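Local atomic coordinates of CEP104 (Gallus gallus, PDB entry 5JO8), a protein that probably binds tubulin or microtubules through its TOG domain as part of a network of centriolar proteins. Residues L84-I88 / L126-C131; L251-D257 / L270-F274; W54-E58 / D97-V102. All coordinates share one frame; numbering follows the deposited sequence.

Contact 1: L84-I88 / L126-C131; sequences LRAAI and LETSHC
Ile88 and Cys131 bring the two helical segments nearest, their CA atoms 6.4 Å apart, while the segment axes run almost parallel, 12° apart and 10.7 Å distant at closest approach. Arg85 spans this gap. Its chain bends at chi2 (-70°), which carries the guanidinium over to Glu127 for a side-on, two-nitrogen salt bridge: Arg85 NE donates to Glu127 OE1 at 2.8 Å and Arg85 NH2 to Glu127 OE2 at 2.9 Å. Both bonds are nearly straight and use the syn side of the carboxylate. Beneath them the guanidinium lies flat on the His130 ring, planes 23° apart, and Arg85 CD makes a CH-pi contact over the same ring, 3.5 Å from its centroid. Such near-parallel helices, with helix 100-121 packed against Leu84 and Ile88, suit the HEAT-like helical array of a TOG domain. Were Arg85 an alanine, the Glu127 carboxylate is likely to lose its charged mate and the His130 ring the group stacked on its face. A water bridges His130 NE2, at the ring edge, to Arg85 O. Deeper in, Cys131 SG touches both Leu84 CD2 and Ile88 CD1, which come to it at about a right angle, the latter 3.7 Å from the sulfur.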
ATOM      1  N   LEU A  84       6.856  -9.440  16.456  1.00 19.12           N
ATOM      2  CA  LEU A  84       6.326  -9.004  15.169  1.00 18.19           C
ATOM      3  C   LEU A  84       5.684  -7.641  15.330  1.00 18.34           C
ATOM      4  O   LEU A  84       5.896  -6.751  14.506  1.00 18.12           O
ATOM      5  CB  LEU A  84       5.300 -10.000  14.621  1.00 18.54           C
ATOM      6  CG  LEU A  84       4.596  -9.601  13.313  1.00 18.65           C
ATOM      7  CD1 LEU A  84       4.205 -10.830  12.532  1.00 18.99           C
ATOM      8  CD2 LEU A  84       3.368  -8.710  13.533  1.00 17.29           C
ATOM      9  N   ARG A  85       4.855  -7.477  16.354  1.00 18.49           N
ATOM     10  CA  ARG A  85       4.157  -6.216  16.514  1.00 18.63           C
ATOM     11  C   ARG A  85       5.139  -5.071  16.748  1.00 19.28           C
ATOM     12  O   ARG A  85       4.975  -3.981  16.199  1.00 20.56           O
ATOM     13  CB  ARG A  85       3.136  -6.310  17.651  1.00 22.40           C
ATOM     14  CG  ARG A  85       2.129  -7.439  17.474  1.00 28.65           C
ATOM     15  CD  ARG A  85       1.167  -7.169  16.333  1.00 30.21           C
ATOM     16  NE  ARG A  85       0.113  -8.184  16.216  1.00 33.08           N
ATOM     17  CZ  ARG A  85      -1.155  -8.002  16.573  1.00 43.83           C
ATOM     18  NH1 ARG A  85      -1.550  -6.842  17.080  1.00 46.16           N
ATOM     19  NH2 ARG A  85      -2.032  -8.985  16.421  1.00 55.31           N
ATOM     20  N   ALA A  86       6.180  -5.318  17.527  1.00 19.33           N
ATOM     21  CA  ALA A  86       7.177  -4.293  17.784  1.00 19.96           C
ATOM     22  C   ALA A  86       7.959  -3.957  16.508  1.00 15.72           C
ATOM     23  O   ALA A  86       8.294  -2.796  16.260  1.00 19.47           O
ATOM     24  CB  ALA A  86       8.127  -4.737  18.896  1.00 20.05           C
ATOM     25  N   ALA A  87       8.260  -4.977  15.714  1.00 16.68           N
ATOM     26  CA  ALA A  87       8.982  -4.759  14.460  1.00 15.54           C
ATOM     27  C   ALA A  87       8.143  -3.929  13.491  1.00 16.36           C
ATOM     28  O   ALA A  87       8.663  -3.027  12.840  1.00 17.64           O
ATOM     29  CB  ALA A  87       9.373  -6.095  13.828  1.00 20.46           C
ATOM     30  N   ILE A  88       6.847  -4.230  13.416  1.00 15.24           N
ATOM     31  CA  ILE A  88       5.929  -3.498  12.547  1.00 16.69           C
ATOM     32  C   ILE A  88       5.791  -2.047  13.001  1.00 19.43           C
ATOM     33  O   ILE A  88       5.701  -1.138  12.174  1.00 18.11           O
ATOM     34  CB  ILE A  88       4.569  -4.234  12.387  1.00 14.90           C
ATOM     35  CG1 ILE A  88       4.732  -5.530  11.580  1.00 16.36           C
ATOM     36  CG2 ILE A  88       3.495  -3.335  11.783  1.00 19.72           C
ATOM     37  CD1 ILE A  88       5.165  -5.351  10.099  1.00 16.92           C
ATOM     38  N   LEU A 126      -4.062 -13.608  10.651  1.00 18.08           N
ATOM     39  CA  LEU A 126      -4.376 -12.388  11.394  1.00 17.29           C
ATOM     40  C   LEU A 126      -3.119 -11.519  11.517  1.00 18.00           C
ATOM     41  O   LEU A 126      -3.189 -10.290  11.399  1.00 18.83           O
ATOM     42  CB  LEU A 126      -4.973 -12.723  12.781  1.00 18.28           C
ATOM     43  CG  LEU A 126      -5.481 -11.633  13.736  1.00 24.96           C
ATOM     44  CD1 LEU A 126      -6.261 -12.300  14.858  1.00 23.66           C
ATOM     45  CD2 LEU A 126      -4.388 -10.771  14.352  1.00 31.36           C
ATOM     46  N   GLU A 127      -1.977 -12.153  11.763  1.00 16.86           N
ATOM     47  CA  GLU A 127      -0.736 -11.400  11.897  1.00 17.14           C
ATOM     48  C   GLU A 127      -0.319 -10.812  10.557  1.00 18.82           C
ATOM     49  O   GLU A 127       0.112  -9.663  10.500  1.00 19.38           O
ATOM     50  CB  GLU A 127       0.374 -12.261  12.485  1.00 16.40           C
ATOM     51  CG  GLU A 127       0.033 -12.732  13.894  1.00 20.01           C
ATOM     52  CD  GLU A 127      -0.186 -11.575  14.859  1.00 21.50           C
ATOM     53  OE1 GLU A 127       0.518 -10.550  14.745  1.00 27.01           O
ATOM     54  OE2 GLU A 127      -1.075 -11.683  15.736  1.00 25.21           O
ATOM     55  N   THR A 128      -0.474 -11.587   9.490  1.00 16.47           N
ATOM     56  CA  THR A 128      -0.185 -11.076   8.144  1.00 19.20           C
ATOM     57  C   THR A 128      -1.037  -9.848   7.870  1.00 18.48           C
ATOM     58  O   THR A 128      -0.555  -8.839   7.338  1.00 17.30           O
ATOM     59  CB  THR A 128      -0.510 -12.120   7.085  1.00 18.46           C
ATOM     60  OG1 THR A 128       0.066 -13.372   7.476  1.00 19.65           O
ATOM     61  CG2 THR A 128       0.049 -11.705   5.719  1.00 18.05           C
ATOM     62  N   SER A 129      -2.317  -9.943   8.213  0.61 16.50           N
ATOM     63  CA  SER A 129      -3.256  -8.846   8.025  0.61 17.99           C
ATOM     64  C   SER A 129      -2.805  -7.600   8.773  0.61 19.55           C
ATOM     65  O   SER A 129      -2.811  -6.497   8.220  0.61 19.40           O
ATOM     66  CB  SER A 129      -4.653  -9.254   8.491  0.61 20.01           C
ATOM     67  OG  SER A 129      -5.529  -8.144   8.455  0.61 20.88           O
ATOM     68  N   HIS A 130      -2.417  -7.771  10.032  1.00 17.73           N
ATOM     69  CA  HIS A 130      -1.888  -6.671  10.827  1.00 17.30           C
ATOM     70  C   HIS A 130      -0.698  -6.003  10.113  1.00 18.66           C
ATOM     71  O   HIS A 130      -0.624  -4.769  10.042  1.00 19.18           O
ATOM     72  CB  HIS A 130      -1.457  -7.182  12.203  1.00 21.06           C
ATOM     73  CG  HIS A 130      -0.779  -6.149  13.046  1.00 20.27           C
ATOM     74  ND1 HIS A 130      -1.476  -5.296  13.879  1.00 23.88           N
ATOM     75  CD2 HIS A 130       0.530  -5.832  13.190  1.00 23.81           C
ATOM     76  CE1 HIS A 130      -0.621  -4.506  14.505  1.00 22.83           C
ATOM     77  NE2 HIS A 130       0.602  -4.806  14.099  1.00 20.94           N
ATOM     78  N   CYS A 131       0.219  -6.807   9.576  1.00 18.49           N
ATOM     79  CA  CYS A 131       1.399  -6.246   8.900  1.00 15.91           C
ATOM     80  C   CYS A 131       1.003  -5.360   7.732  1.00 18.86           C
ATOM     81  O   CYS A 131       1.558  -4.269   7.555  1.00 19.91           O
ATOM     82  CB  CYS A 131       2.320  -7.341   8.366  1.00 16.93           C
ATOM     83  SG  CYS A 131       3.096  -8.346   9.663  1.00 19.38           S
TER
HETATM   84  O   HOH W   1       2.531  -3.093  15.304  1.00 23.12           O

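Contact 2: L251-D257 / L270-F274; sequences LEYLPPD and LFDGF
Asp257 lies flat against one face of the Phe271 ring, its carboxylate plane only 8° from that of the aromatic. The CB atom of Asp257 stands over the middle of the ring, 3.6 Å from the Phe271 centroid and practically on its normal, a CH-pi contact. With CG anti to the backbone N (chi1 -176°), the carboxylate is carried from there toward the root of the phenylalanine, where Asp257 CG comes within 3.5 Å of Phe271 CG. Arg262 NE forms a salt bridge with Asp257 OD1, probably helping to hold the carboxylate in this position; Arg262 also bridges Asp272 and touches Phe271. At the far rim of the same ring the carbonyl oxygen Pro255 O approaches Phe271 CZ edge-on at 3.2 Å, so its partial negative charge meets the electropositive border of the aromatic rather than its face.

Phe274 is met differently. Leu254 CD1 points into its edge, 3.6 Å from Phe274 CE2, while Leu251 runs alongside, pointing the other way, with its CD2 3.8 Å from Phe274 CD2. Leu254 also reaches Leu270 tip to tip, the CD1 of Leu254 lying 4.1 Å from the CD2 of Leu270. Leu254 to Asp257 have polyproline II-like backbone angles, and this extended strip wraps across helix 265-276 instead of forming another helical turn. The contact thereby closes the C-terminal end of the helical array: Phe274 stacks on Tyr243 and Leu270 packs on Leu236 and Ile239, all of helix 229-245, while Leu254 rests on Thr221 of helix 213-223.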
ATOM      1  N   LEU A 251     -22.681  -0.153 -18.535  1.00 21.76           N
ATOM      2  CA  LEU A 251     -23.700   0.758 -19.038  1.00 22.72           C
ATOM      3  C   LEU A 251     -24.806   1.007 -18.009  1.00 21.43           C
ATOM      4  O   LEU A 251     -25.373   2.100 -17.944  1.00 25.73           O
ATOM      5  CB  LEU A 251     -24.289   0.224 -20.343  1.00 22.72           C
ATOM      6  CG  LEU A 251     -23.306   0.228 -21.508  1.00 23.26           C
ATOM      7  CD1 LEU A 251     -23.862  -0.600 -22.656  1.00 30.87           C
ATOM      8  CD2 LEU A 251     -23.030   1.655 -21.946  1.00 26.54           C
ATOM      9  N   GLU A 252     -25.104  -0.015 -17.217  1.00 22.01           N
ATOM     10  CA  GLU A 252     -26.110   0.090 -16.163  1.00 20.78           C
ATOM     11  C   GLU A 252     -25.620   0.945 -15.002  1.00 23.96           C
ATOM     12  O   GLU A 252     -26.419   1.474 -14.234  1.00 21.39           O
ATOM     13  CB  GLU A 252     -26.508  -1.302 -15.674  1.00 27.79           C
ATOM     14  CG  GLU A 252     -27.439  -2.046 -16.634  1.00 33.91           C
ATOM     15  CD  GLU A 252     -27.360  -3.552 -16.468  1.00 51.61           C
ATOM     16  OE1 GLU A 252     -26.665  -4.014 -15.536  1.00 41.24           O
ATOM     17  OE2 GLU A 252     -27.982  -4.273 -17.279  1.00 51.86           O
ATOM     18  N   TYR A 253     -24.305   1.088 -14.877  1.00 21.58           N
ATOM     19  CA  TYR A 253     -23.748   1.850 -13.771  1.00 21.06           C
ATOM     20  C   TYR A 253     -23.746   3.335 -14.080  1.00 19.78           C
ATOM     21  O   TYR A 253     -24.085   4.170 -13.232  1.00 17.84           O
ATOM     22  CB  TYR A 253     -22.317   1.377 -13.465  1.00 19.08           C
ATOM     23  CG  TYR A 253     -21.798   1.860 -12.129  1.00 21.11           C
ATOM     24  CD1 TYR A 253     -22.032   1.125 -10.975  1.00 20.56           C
ATOM     25  CD2 TYR A 253     -21.091   3.048 -12.013  1.00 21.30           C
ATOM     26  CE1 TYR A 253     -21.576   1.567  -9.734  1.00 21.06           C
ATOM     27  CE2 TYR A 253     -20.627   3.500 -10.776  1.00 19.92           C
ATOM     28  CZ  TYR A 253     -20.871   2.746  -9.646  1.00 20.96           C
ATOM     29  OH  TYR A 253     -20.421   3.177  -8.419  1.00 23.21           O
ATOM     30  N   LEU A 254     -23.336   3.658 -15.307  1.00 19.92           N
ATOM     31  CA  LEU A 254     -23.086   5.027 -15.698  1.00 19.14           C
ATOM     32  C   LEU A 254     -24.391   5.749 -15.930  1.00 20.05           C
ATOM     33  O   LEU A 254     -25.445   5.109 -16.091  1.00 21.77           O
ATOM     34  CB  LEU A 254     -22.225   5.040 -16.970  1.00 18.08           C
ATOM     35  CG  LEU A 254     -20.805   4.509 -16.769  1.00 23.37           C
ATOM     36  CD1 LEU A 254     -20.172   4.185 -18.112  1.00 22.32           C
ATOM     37  CD2 LEU A 254     -19.943   5.522 -16.012  1.00 24.63           C
ATOM     38  N   PRO A 255     -24.336   7.091 -15.934  1.00 23.09           N
ATOM     39  CA  PRO A 255     -25.504   7.860 -16.360  1.00 21.39           C
ATOM     40  C   PRO A 255     -25.874   7.484 -17.784  1.00 24.38           C
ATOM     41  O   PRO A 255     -25.001   7.043 -18.541  1.00 25.92           O
ATOM     42  CB  PRO A 255     -25.001   9.310 -16.310  1.00 25.10           C
ATOM     43  CG  PRO A 255     -23.489   9.210 -16.306  1.00 30.53           C
ATOM     44  CD  PRO A 255     -23.210   7.962 -15.541  1.00 24.69           C
ATOM     45  N   PRO A 256     -27.146   7.653 -18.154  1.00 22.82           N
ATOM     46  CA  PRO A 256     -27.541   7.290 -19.516  1.00 31.27           C
ATOM     47  C   PRO A 256     -26.967   8.247 -20.564  1.00 25.63           C
ATOM     48  O   PRO A 256     -26.768   9.430 -20.308  1.00 25.85           O
ATOM     49  CB  PRO A 256     -29.070   7.342 -19.471  1.00 32.89           C
ATOM     50  CG  PRO A 256     -29.402   8.207 -18.305  1.00 25.58           C
ATOM     51  CD  PRO A 256     -28.291   8.051 -17.317  1.00 24.40           C
ATOM     52  N   ASP A 257     -26.671   7.705 -21.735  1.00 28.43           N
ATOM     53  CA  ASP A 257     -26.090   8.492 -22.810  1.00 25.95           C
ATOM     54  C   ASP A 257     -27.180   9.358 -23.431  1.00 25.00           C
ATOM     55  O   ASP A 257     -28.253   8.867 -23.756  1.00 31.51           O
ATOM     56  CB  ASP A 257     -25.482   7.547 -23.848  1.00 30.18           C
ATOM     57  CG  ASP A 257     -24.762   8.277 -24.973  1.00 24.42           C
ATOM     58  OD1 ASP A 257     -24.519   9.503 -24.862  1.00 27.82           O
ATOM     59  OD2 ASP A 257     -24.416   7.599 -25.963  1.00 28.11           O
ATOM     60  N   LEU A 270     -16.212   8.759 -23.392  1.00 25.75           N
ATOM     61  CA  LEU A 270     -16.616   7.481 -22.825  1.00 30.30           C
ATOM     62  C   LEU A 270     -17.558   6.721 -23.761  1.00 22.68           C
ATOM     63  O   LEU A 270     -17.291   5.575 -24.139  1.00 26.87           O
ATOM     64  CB  LEU A 270     -17.303   7.716 -21.473  1.00 27.39           C
ATOM     65  CG  LEU A 270     -17.264   6.657 -20.372  1.00 49.65           C
ATOM     66  CD1 LEU A 270     -15.871   6.069 -20.208  1.00 28.36           C
ATOM     67  CD2 LEU A 270     -17.721   7.283 -19.063  1.00 33.15           C
ATOM     68  N   PHE A 271     -18.668   7.359 -24.130  1.00 23.29           N
ATOM     69  CA  PHE A 271     -19.689   6.680 -24.933  1.00 24.85           C
ATOM     70  C   PHE A 271     -19.234   6.414 -26.376  1.00 27.11           C
ATOM     71  O   PHE A 271     -19.480   5.328 -26.909  1.00 26.75           O
ATOM     72  CB  PHE A 271     -21.035   7.420 -24.867  1.00 23.35           C
ATOM     73  CG  PHE A 271     -21.698   7.347 -23.514  1.00 21.46           C
ATOM     74  CD1 PHE A 271     -22.051   6.124 -22.967  1.00 26.94           C
ATOM     75  CD2 PHE A 271     -21.964   8.498 -22.795  1.00 27.12           C
ATOM     76  CE1 PHE A 271     -22.653   6.052 -21.721  1.00 26.49           C
ATOM     77  CE2 PHE A 271     -22.575   8.434 -21.548  1.00 31.66           C
ATOM     78  CZ  PHE A 271     -22.913   7.209 -21.010  1.00 25.46           C
ATOM     79  N   ASP A 272     -18.543   7.375 -26.985  1.00 27.54           N
ATOM     80  CA  ASP A 272     -17.959   7.133 -28.312  1.00 29.16           C
ATOM     81  C   ASP A 272     -16.961   5.987 -28.256  1.00 29.28           C
ATOM     82  O   ASP A 272     -16.904   5.152 -29.164  1.00 27.94           O
ATOM     83  CB  ASP A 272     -17.263   8.376 -28.863  1.00 29.23           C
ATOM     84  CG  ASP A 272     -18.236   9.420 -29.348  1.00 33.34           C
ATOM     85  OD1 ASP A 272     -19.427   9.086 -29.541  1.00 36.83           O
ATOM     86  OD2 ASP A 272     -17.801  10.573 -29.534  1.00 32.58           O
ATOM     87  N   GLY A 273     -16.171   5.958 -27.185  1.00 28.56           N
ATOM     88  CA  GLY A 273     -15.203   4.899 -26.982  1.00 27.36           C
ATOM     89  C   GLY A 273     -15.882   3.552 -26.882  1.00 23.67           C
ATOM     90  O   GLY A 273     -15.412   2.575 -27.457  1.00 27.25           O
ATOM     91  N   PHE A 274     -16.991   3.493 -26.139  1.00 22.75           N
ATOM     92  CA  PHE A 274     -17.755   2.263 -26.040  1.00 22.00           C
ATOM     93  C   PHE A 274     -18.209   1.797 -27.428  1.00 21.75           C
ATOM     94  O   PHE A 274     -18.110   0.616 -27.770  1.00 28.21           O
ATOM     95  CB  PHE A 274     -18.988   2.455 -25.149  1.00 24.63           C
ATOM     96  CG  PHE A 274     -18.690   2.606 -23.675  1.00 25.79           C
ATOM     97  CD1 PHE A 274     -17.461   2.238 -23.131  1.00 23.51           C
ATOM     98  CD2 PHE A 274     -19.665   3.105 -22.827  1.00 27.31           C
ATOM     99  CE1 PHE A 274     -17.219   2.383 -21.765  1.00 24.40           C
ATOM    100  CE2 PHE A 274     -19.433   3.247 -21.471  1.00 23.94           C
ATOM    101  CZ  PHE A 274     -18.211   2.885 -20.938  1.00 26.25           C
TER

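Contact 3: W54-E58 / D97-V102; sequences WSYRE and DIVSSV
Asp97 OD1 is gripped twice, by Arg57 NH2 at 3.0 Å through its syn lone pair and by the backbone nitrogen of Val99, 2.8 Å from Asp97 OD1, through its anti lone pair. The second bond closes an Asx turn just ahead of helix 100-121, and the contact joins this turn to the opening turn of helix 54-69, at one edge of the helical TOG array. Asp97 OD2 takes a further bond from Arg57 NE at 2.7 Å, tilted 26° from the guanidinium plane and less straight than the first, so that arginine and carboxylate meet side-on with their planes nearly coplanar. Arg57 NH1 bonds to Ser51 O, which helps fix the rotation of the guanidinium, and Trp54 CA sits over one of its faces.

Val99 packs beside this pair: its CG2 lies near the guanidinium edge and touches Trp54 CB at 3.9 Å, the two side chains crossing at about a right angle. The indole of Trp54, with CG set between its backbone N and carbonyl carbon (chi1 70°), comes obliquely to Ser101 OG, with CE3 3.4 Å from that oxygen. The CA atoms come nearest at Glu58 and Val102; the CG2 of Val102 packs on Trp54 O, 3.4 Å away. The extended Glu58 chain runs beside Ser101, and a single water donates both to Glu58 OE2, at 2.9 Å, and to Ser101 O, at 2.7 Å.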
ATOM      1  N   TRP A  54      21.055   8.911   9.993  1.00 27.75           N
ATOM      2  CA  TRP A  54      20.442   7.908   9.124  1.00 25.25           C
ATOM      3  C   TRP A  54      21.092   6.524   9.213  1.00 30.83           C
ATOM      4  O   TRP A  54      20.412   5.512   9.045  1.00 26.03           O
ATOM      5  CB  TRP A  54      20.387   8.388   7.664  1.00 31.12           C
ATOM      6  CG  TRP A  54      21.724   8.476   6.978  1.00 23.59           C
ATOM      7  CD1 TRP A  54      22.460   9.607   6.762  1.00 26.42           C
ATOM      8  CD2 TRP A  54      22.471   7.396   6.409  1.00 26.72           C
ATOM      9  NE1 TRP A  54      23.620   9.293   6.099  1.00 30.09           N
ATOM     10  CE2 TRP A  54      23.651   7.943   5.869  1.00 27.13           C
ATOM     11  CE3 TRP A  54      22.257   6.015   6.299  1.00 33.58           C
ATOM     12  CZ2 TRP A  54      24.613   7.162   5.239  1.00 31.57           C
ATOM     13  CZ3 TRP A  54      23.217   5.241   5.676  1.00 33.33           C
ATOM     14  CH2 TRP A  54      24.379   5.816   5.151  1.00 30.57           C
ATOM     15  N   SER A  55      22.398   6.466   9.468  1.00 25.28           N
ATOM     16  CA  SER A  55      23.084   5.179   9.557  1.00 25.57           C
ATOM     17  C   SER A  55      22.641   4.404  10.792  1.00 27.45           C
ATOM     18  O   SER A  55      22.569   3.172  10.769  1.00 29.02           O
ATOM     19  CB  SER A  55      24.604   5.362   9.556  1.00 34.33           C
ATOM     20  OG  SER A  55      25.018   6.178  10.637  1.00 38.18           O
ATOM     21  N   TYR A  56      22.355   5.117  11.878  1.00 22.33           N
ATOM     22  CA  TYR A  56      21.860   4.469  13.086  1.00 23.65           C
ATOM     23  C   TYR A  56      20.463   3.910  12.832  1.00 22.17           C
ATOM     24  O   TYR A  56      20.116   2.851  13.346  1.00 25.11           O
ATOM     25  CB  TYR A  56      21.820   5.447  14.257  1.00 27.17           C
ATOM     26  CG  TYR A  56      22.982   5.309  15.215  1.00 39.98           C
ATOM     27  CD1 TYR A  56      23.337   4.068  15.735  1.00 43.97           C
ATOM     28  CD2 TYR A  56      23.720   6.414  15.604  1.00 28.89           C
ATOM     29  CE1 TYR A  56      24.398   3.933  16.615  1.00 49.77           C
ATOM     30  CE2 TYR A  56      24.793   6.287  16.483  1.00 32.84           C
ATOM     31  CZ  TYR A  56      25.123   5.046  16.986  1.00 46.32           C
ATOM     32  OH  TYR A  56      26.178   4.914  17.861  1.00 49.59           O
ATOM     33  N   ARG A  57      19.660   4.630  12.049  1.00 24.01           N
ATOM     34  CA  ARG A  57      18.304   4.168  11.747  1.00 23.59           C
ATOM     35  C   ARG A  57      18.360   2.919  10.878  1.00 23.41           C
ATOM     36  O   ARG A  57      17.658   1.945  11.141  1.00 22.41           O
ATOM     37  CB  ARG A  57      17.470   5.259  11.067  1.00 22.60           C
ATOM     38  CG  ARG A  57      17.331   6.524  11.891  1.00 20.63           C
ATOM     39  CD  ARG A  57      16.167   7.401  11.421  1.00 24.58           C
ATOM     40  NE  ARG A  57      16.298   7.901  10.047  1.00 22.96           N
ATOM     41  CZ  ARG A  57      17.033   8.953   9.695  1.00 27.25           C
ATOM     42  NH1 ARG A  57      17.744   9.612  10.604  1.00 23.35           N
ATOM     43  NH2 ARG A  57      17.066   9.336   8.423  1.00 25.39           N
ATOM     44  N   GLU A  58      19.177   2.948   9.829  1.00 21.24           N
ATOM     45  CA  GLU A  58      19.332   1.779   8.976  1.00 21.18           C
ATOM     46  C   GLU A  58      19.877   0.591   9.766  1.00 23.77           C
ATOM     47  O   GLU A  58      19.364  -0.523   9.656  1.00 23.44           O
ATOM     48  CB  GLU A  58      20.256   2.073   7.791  1.00 22.67           C
ATOM     49  CG  GLU A  58      20.438   0.863   6.902  1.00 24.91           C
ATOM     50  CD  GLU A  58      21.533   1.030   5.882  1.00 36.06           C
ATOM     51  OE1 GLU A  58      22.429   1.873   6.095  1.00 37.76           O
ATOM     52  OE2 GLU A  58      21.500   0.300   4.871  1.00 32.27           O
ATOM     53  N   ASP A  97      10.630   7.450   6.040  1.00 20.24           N
ATOM     54  CA  ASP A  97      11.974   8.017   6.023  1.00 21.04           C
ATOM     55  C   ASP A  97      12.376   8.643   4.695  1.00 21.06           C
ATOM     56  O   ASP A  97      12.171   8.070   3.633  1.00 22.14           O
ATOM     57  CB  ASP A  97      13.016   6.993   6.447  1.00 22.06           C
ATOM     58  CG  ASP A  97      14.193   7.634   7.136  1.00 22.64           C
ATOM     59  OD1 ASP A  97      15.061   8.199   6.435  1.00 23.31           O
ATOM     60  OD2 ASP A  97      14.234   7.600   8.380  1.00 24.94           O
ATOM     61  N   ILE A  98      12.998   9.812   4.790  1.00 27.59           N
ATOM     62  CA  ILE A  98      13.439  10.558   3.621  1.00 28.23           C
ATOM     63  C   ILE A  98      14.677   9.917   3.000  1.00 31.65           C
ATOM     64  O   ILE A  98      14.947  10.105   1.815  1.00 25.73           O
ATOM     65  CB  ILE A  98      13.676  12.036   3.990  1.00 37.81           C
ATOM     66  CG1 ILE A  98      13.703  12.920   2.743  1.00 36.30           C
ATOM     67  CG2 ILE A  98      14.956  12.192   4.794  1.00 31.48           C
ATOM     68  CD1 ILE A  98      13.604  14.402   3.061  1.00 38.58           C
ATOM     69  N   VAL A  99      15.420   9.153   3.800  1.00 25.12           N
ATOM     70  CA  VAL A  99      16.656   8.524   3.340  1.00 20.97           C
ATOM     71  C   VAL A  99      16.409   7.139   2.750  1.00 26.36           C
ATOM     72  O   VAL A  99      15.871   6.254   3.415  1.00 22.94           O
ATOM     73  CB  VAL A  99      17.724   8.484   4.449  1.00 23.90           C
ATOM     74  CG1 VAL A  99      18.953   7.737   3.972  1.00 22.47           C
ATOM     75  CG2 VAL A  99      18.074   9.891   4.896  1.00 30.11           C
ATOM     76  N   SER A 100      16.821   6.949   1.503  1.00 21.12           N
ATOM     77  CA  SER A 100      16.512   5.736   0.759  1.00 23.31           C
ATOM     78  C   SER A 100      17.007   4.458   1.448  1.00 24.57           C
ATOM     79  O   SER A 100      16.278   3.467   1.517  1.00 21.92           O
ATOM     80  CB  SER A 100      17.058   5.847  -0.674  1.00 26.71           C
ATOM     81  OG  SER A 100      16.950   4.620  -1.384  1.00 25.80           O
ATOM     82  N   SER A 101      18.221   4.479   1.987  1.00 20.82           N
ATOM     83  CA  SER A 101      18.759   3.270   2.615  1.00 22.36           C
ATOM     84  C   SER A 101      17.903   2.864   3.811  1.00 21.80           C
ATOM     85  O   SER A 101      17.696   1.671   4.058  1.00 22.35           O
ATOM     86  CB  SER A 101      20.224   3.444   3.030  1.00 23.08           C
ATOM     87  OG  SER A 101      20.344   4.389   4.070  1.00 28.23           O
ATOM     88  N   VAL A 102      17.386   3.849   4.537  1.00 19.01           N
ATOM     89  CA  VAL A 102      16.526   3.554   5.693  1.00 20.29           C
ATOM     90  C   VAL A 102      15.182   3.007   5.219  1.00 22.45           C
ATOM     91  O   VAL A 102      14.676   2.013   5.750  1.00 19.44           O
ATOM     92  CB  VAL A 102      16.334   4.779   6.591  1.00 20.07           C
ATOM     93  CG1 VAL A 102      15.464   4.427   7.791  1.00 24.64           C
ATOM     94  CG2 VAL A 102      17.684   5.316   7.050  1.00 21.96           C
TER
HETATM   95  O   HOH W   2      19.240  -0.336   3.228  1.00 25.76           O

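Contacts 1 and 3 interleave along the chain: helices 54-69, 77-94, 100-121 and 125-142 supply their segments in the order 3, 1, 3, 1. Their centres are 21 Å apart and their nearest atoms about 10 Å, with helix 100-121 common ground, since it begins in contact 3 and lines the buried side of contact 1. Contact 2 follows both in sequence and lies across the chain's centre, 43 Å from contact 1 and 49 Å from contact 3 between centres. Contacts 1 and 3 are near neighbours in one part of an elongated helical array, and contact 2 lies far off. No tubulin is present, so none can be tied to a binding surface.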